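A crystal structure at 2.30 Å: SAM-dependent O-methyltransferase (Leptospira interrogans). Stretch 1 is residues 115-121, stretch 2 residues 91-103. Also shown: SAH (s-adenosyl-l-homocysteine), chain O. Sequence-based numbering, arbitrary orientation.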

# COMPACT_ATOMS: atom_id res chain seq x y z
N PHE C 115 -21.96 -9.17 -2.49
CA PHE C 115 -22.46 -10.54 -2.46
C PHE C 115 -22.13 -11.17 -1.11
O PHE C 115 -21.01 -11.04 -0.61
CB PHE C 115 -21.79 -11.37 -3.56
CG PHE C 115 -22.09 -10.90 -4.96
CD1 PHE C 115 -21.62 -9.67 -5.42
CD2 PHE C 115 -22.83 -11.70 -5.83
CE1 PHE C 115 -21.90 -9.24 -6.71
CE2 PHE C 115 -23.11 -11.28 -7.13
CZ PHE C 115 -22.64 -10.05 -7.57
N LEU C 116 -23.09 -11.86 -0.51
CA LEU C 116 -22.87 -12.46 0.80
C LEU C 116 -23.10 -13.97 0.77
O LEU C 116 -24.08 -14.44 0.20
CB LEU C 116 -23.76 -11.80 1.85
CG LEU C 116 -23.70 -12.25 3.32
CD1 LEU C 116 -22.36 -11.94 3.95
CD2 LEU C 116 -24.81 -11.59 4.10
N LYS C 117 -22.16 -14.70 1.36
CA LYS C 117 -22.32 -16.12 1.59
C LYS C 117 -21.99 -16.43 3.05
O LYS C 117 -20.83 -16.40 3.46
CB LYS C 117 -21.44 -16.94 0.65
CG LYS C 117 -21.74 -18.45 0.67
CD LYS C 117 -23.23 -18.74 0.44
CE LYS C 117 -23.54 -20.23 0.56
NZ LYS C 117 -23.37 -20.72 1.95
N LEU C 118 -23.04 -16.74 3.81
CA LEU C 118 -22.92 -17.17 5.19
C LEU C 118 -22.54 -18.64 5.23
O LEU C 118 -22.95 -19.42 4.38
CB LEU C 118 -24.24 -16.96 5.94
CG LEU C 118 -24.74 -15.52 6.11
CD1 LEU C 118 -26.19 -15.53 6.56
CD2 LEU C 118 -23.86 -14.70 7.09
N GLY C 119 -21.76 -19.00 6.25
CA GLY C 119 -21.27 -20.35 6.41
C GLY C 119 -19.77 -20.31 6.61
O GLY C 119 -19.18 -19.24 6.68
N SER C 120 -19.17 -21.50 6.69
CA SER C 120 -17.73 -21.68 6.81
C SER C 120 -16.99 -21.22 5.54
O SER C 120 -17.35 -21.63 4.43
CB SER C 120 -17.43 -23.16 7.10
OG SER C 120 -16.28 -23.62 6.39
N ALA C 121 -15.97 -20.39 5.72
CA ALA C 121 -15.25 -19.81 4.58
C ALA C 121 -14.39 -20.84 3.85
O ALA C 121 -14.26 -20.78 2.62
CB ALA C 121 -14.42 -18.62 5.00
N SAH O . -13.37 -7.26 8.37
CA SAH O . -14.10 -6.94 9.63
CB SAH O . -13.44 -7.65 10.82
CG SAH O . -13.50 -9.18 10.74
SD SAH O . -13.63 -9.87 12.40
C SAH O . -14.25 -5.43 9.90
O SAH O . -14.94 -5.01 10.84
OXT SAH O . -13.70 -4.59 9.19
C5' SAH O . -13.70 -11.59 11.85
C4' SAH O . -15.06 -12.07 11.36
O4' SAH O . -14.90 -13.32 10.72
C3' SAH O . -16.07 -12.27 12.48
O3' SAH O . -17.24 -11.56 12.17
C2' SAH O . -16.38 -13.76 12.51
O2' SAH O . -17.76 -13.97 12.68
C1' SAH O . -15.91 -14.23 11.14
N9 SAH O . -15.42 -15.63 11.12
C8 SAH O . -14.86 -16.36 12.14
N7 SAH O . -14.58 -17.61 11.67
C5 SAH O . -14.96 -17.68 10.37
C6 SAH O . -14.91 -18.69 9.42
N6 SAH O . -14.41 -19.89 9.72
N1 SAH O . -15.39 -18.46 8.14
C2 SAH O . -15.91 -17.22 7.81
N3 SAH O . -15.95 -16.22 8.75
C4 SAH O . -15.49 -16.44 10.01
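Stretch 2 91-103: CDVSEEWTNVARK

Stretch 2 lies on stretch 1 in two ways: its first residues run beside the strand, and its helix then turns back over it. Cys91 and Asp92 are in extended conformation and pair in parallel register with Lys117 and Leu118, with CA-CA distances of 5.3 Å for both Lys117-Cys91 and Leu118-Asp92. Val93 and Ser94 form the turn, and helix 95-103 runs back nearly antiparallel to strand 115-118, at 169° between N-to-C directions and 10.2 Å at closest approach of the axes.

The sheet connection ends at Asp92 O, which accepts a hydrogen bond from Gly119 N (3.1 Å, angle at H 142°) and also receives a CA-H...O contact from Leu118 CA at 3.1 Å. Gly119 has phi/psi of 129/-176, where a CB would be jammed against the carbonyl O of Leu118; these backbone angles by themselves call for glycine. Gly119 O lies 3.4 Å from Val93 CG1, so Val93, whose CA-to-CB bond points away, still touches the loop through a methyl group.

Lys117 and Cys91 side chains share one face of the sheet, Leu118 and Asp92 the other. Lys117 (t, p, t, p) leads its end away from stretch 2 and folds back so that NZ donates to Leu118 O at 2.8 Å. Cys91, chi1 m, packs its CB 4.2 Å from Ala121 CB, an apolar contact just beyond the strand.

On the other face Leu118 (m, t) brings the end of its side chain nearer to the start of the helix: CD2 is 3.5 Å from Ser94 O and 3.3 Å from Thr98 OG1, while CD1 lies 4.2 Å from Glu95 CG. Thr98 points toward the strand with chi1 p, which lets OG1 donate to Ser94 O at 2.7 Å; its hydroxyl is thus satisfied within its own helical turn while packing against leucine methyls, with Leu116 CD2 4.0 Å from Thr98 OG1. Leu116 (t, p) also points toward the helix, and its CB is 4.0 Å from NH2 of Arg102, one turn beyond Thr98. Arg102 is extended through chi2 (t, t) and then bends at chi3 m, its guanidinium meeting Leu116 obliquely.

The helix start is organised by side chains. Ser94, chi1 t, caps it: Trp97 N donates to Ser94 OG at 3.0 Å. Ser94 N in turn donates to Asp92 OD1 at 2.9 Å, tying the turn to the end of the strand. Farther out, Asn99 ND2 donates to Glu95 OE1 at 3.1 Å, one turn back along the helix.

Asp92, chi1 t, sends its carboxylate to the ribose of SAH: O2' donates to Asp92 OD1 and O3' to Asp92 OD2, both at 3.1 Å. Across the adenine, Ala121 N donates to SAH N1 at 3.1 Å, so both stretches hold the cofactor product of this methyltransferase.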

# COMPACT_ATOMS: atom_id res chain seq x y z
N CYS C 91 -17.55 -13.26 3.02
CA CYS C 91 -17.73 -14.56 3.66
C CYS C 91 -17.66 -14.38 5.16
O CYS C 91 -16.66 -13.85 5.68
CB CYS C 91 -16.62 -15.53 3.25
SG CYS C 91 -16.36 -15.71 1.49
N ASP C 92 -18.70 -14.82 5.85
CA ASP C 92 -18.76 -14.74 7.30
C ASP C 92 -19.66 -15.85 7.81
O ASP C 92 -20.58 -16.30 7.10
CB ASP C 92 -19.30 -13.37 7.73
CG ASP C 92 -18.83 -12.96 9.12
OD1 ASP C 92 -19.41 -13.42 10.13
OD2 ASP C 92 -17.88 -12.16 9.22
N VAL C 93 -19.40 -16.29 9.03
CA VAL C 93 -20.22 -17.30 9.69
C VAL C 93 -21.44 -16.72 10.40
O VAL C 93 -22.35 -17.46 10.77
CB VAL C 93 -19.40 -18.11 10.73
CG1 VAL C 93 -18.44 -19.05 10.04
CG2 VAL C 93 -18.66 -17.18 11.71
N SER C 94 -21.46 -15.40 10.59
CA SER C 94 -22.43 -14.77 11.50
C SER C 94 -23.55 -14.01 10.81
O SER C 94 -23.30 -13.00 10.13
CB SER C 94 -21.71 -13.86 12.50
OG SER C 94 -22.64 -13.07 13.22
N GLU C 95 -24.78 -14.50 10.99
CA GLU C 95 -25.96 -13.80 10.49
C GLU C 95 -26.14 -12.48 11.22
O GLU C 95 -26.40 -11.45 10.61
CB GLU C 95 -27.22 -14.66 10.66
CG GLU C 95 -28.41 -14.19 9.81
CD GLU C 95 -29.76 -14.27 10.54
OE1 GLU C 95 -30.66 -13.46 10.22
OE2 GLU C 95 -29.92 -15.14 11.43
N GLU C 96 -25.99 -12.54 12.55
CA GLU C 96 -26.17 -11.41 13.43
C GLU C 96 -25.31 -10.20 13.03
O GLU C 96 -25.83 -9.09 12.88
CB GLU C 96 -25.86 -11.81 14.87
CG GLU C 96 -26.02 -10.69 15.88
CD GLU C 96 -25.85 -11.14 17.33
OE1 GLU C 96 -24.99 -12.01 17.59
OE2 GLU C 96 -26.57 -10.62 18.21
N TRP C 97 -24.01 -10.42 12.85
CA TRP C 97 -23.08 -9.33 12.56
C TRP C 97 -23.18 -8.84 11.14
O TRP C 97 -23.05 -7.64 10.89
CB TRP C 97 -21.65 -9.73 12.89
CG TRP C 97 -21.45 -9.89 14.35
CD1 TRP C 97 -22.09 -9.22 15.36
CD2 TRP C 97 -20.52 -10.77 14.99
NE1 TRP C 97 -21.63 -9.64 16.58
CE2 TRP C 97 -20.65 -10.58 16.39
CE3 TRP C 97 -19.57 -11.69 14.52
CZ2 TRP C 97 -19.89 -11.29 17.32
CZ3 TRP C 97 -18.80 -12.39 15.45
CH2 TRP C 97 -18.97 -12.19 16.83
N THR C 98 -23.43 -9.75 10.20
CA THR C 98 -23.60 -9.35 8.82
C THR C 98 -24.95 -8.67 8.59
O THR C 98 -25.13 -7.95 7.59
CB THR C 98 -23.33 -10.50 7.81
OG1 THR C 98 -24.26 -11.57 8.03
CG2 THR C 98 -21.90 -11.01 7.97
N ASN C 99 -25.89 -8.85 9.53
CA ASN C 99 -27.11 -8.05 9.56
C ASN C 99 -26.82 -6.57 9.86
O ASN C 99 -27.50 -5.68 9.32
CB ASN C 99 -28.14 -8.62 10.54
CG ASN C 99 -28.89 -9.81 9.97
OD1 ASN C 99 -28.89 -10.03 8.76
ND2 ASN C 99 -29.51 -10.60 10.84
N VAL C 100 -25.83 -6.31 10.72
CA VAL C 100 -25.35 -4.95 10.95
C VAL C 100 -24.63 -4.43 9.70
O VAL C 100 -24.88 -3.31 9.26
CB VAL C 100 -24.40 -4.84 12.18
CG1 VAL C 100 -24.00 -3.36 12.44
CG2 VAL C 100 -25.04 -5.45 13.41
N ALA C 101 -23.76 -5.26 9.12
CA ALA C 101 -23.07 -4.91 7.87
C ALA C 101 -24.05 -4.45 6.79
O ALA C 101 -23.91 -3.36 6.26
CB ALA C 101 -22.22 -6.07 7.38
N ARG C 102 -25.06 -5.28 6.49
CA ARG C 102 -26.05 -4.95 5.45
C ARG C 102 -26.83 -3.68 5.75
O ARG C 102 -27.15 -2.91 4.84
CB ARG C 102 -27.00 -6.12 5.19
CG ARG C 102 -27.93 -5.84 4.01
CD ARG C 102 -28.78 -7.03 3.65
NE ARG C 102 -28.02 -8.15 3.10
CZ ARG C 102 -27.48 -8.18 1.89
NH1 ARG C 102 -27.58 -7.14 1.07
NH2 ARG C 102 -26.83 -9.27 1.49
N LYS C 103 -27.13 -3.45 7.02
CA LYS C 103 -27.71 -2.18 7.44
C LYS C 103 -26.90 -1.01 6.87
O LYS C 103 -27.46 -0.07 6.31
CB LYS C 103 -27.77 -2.11 8.96
CG LYS C 103 -28.25 -0.78 9.51
CD LYS C 103 -27.96 -0.68 10.98
CE LYS C 103 -28.27 0.71 11.49
NZ LYS C 103 -28.18 0.77 12.97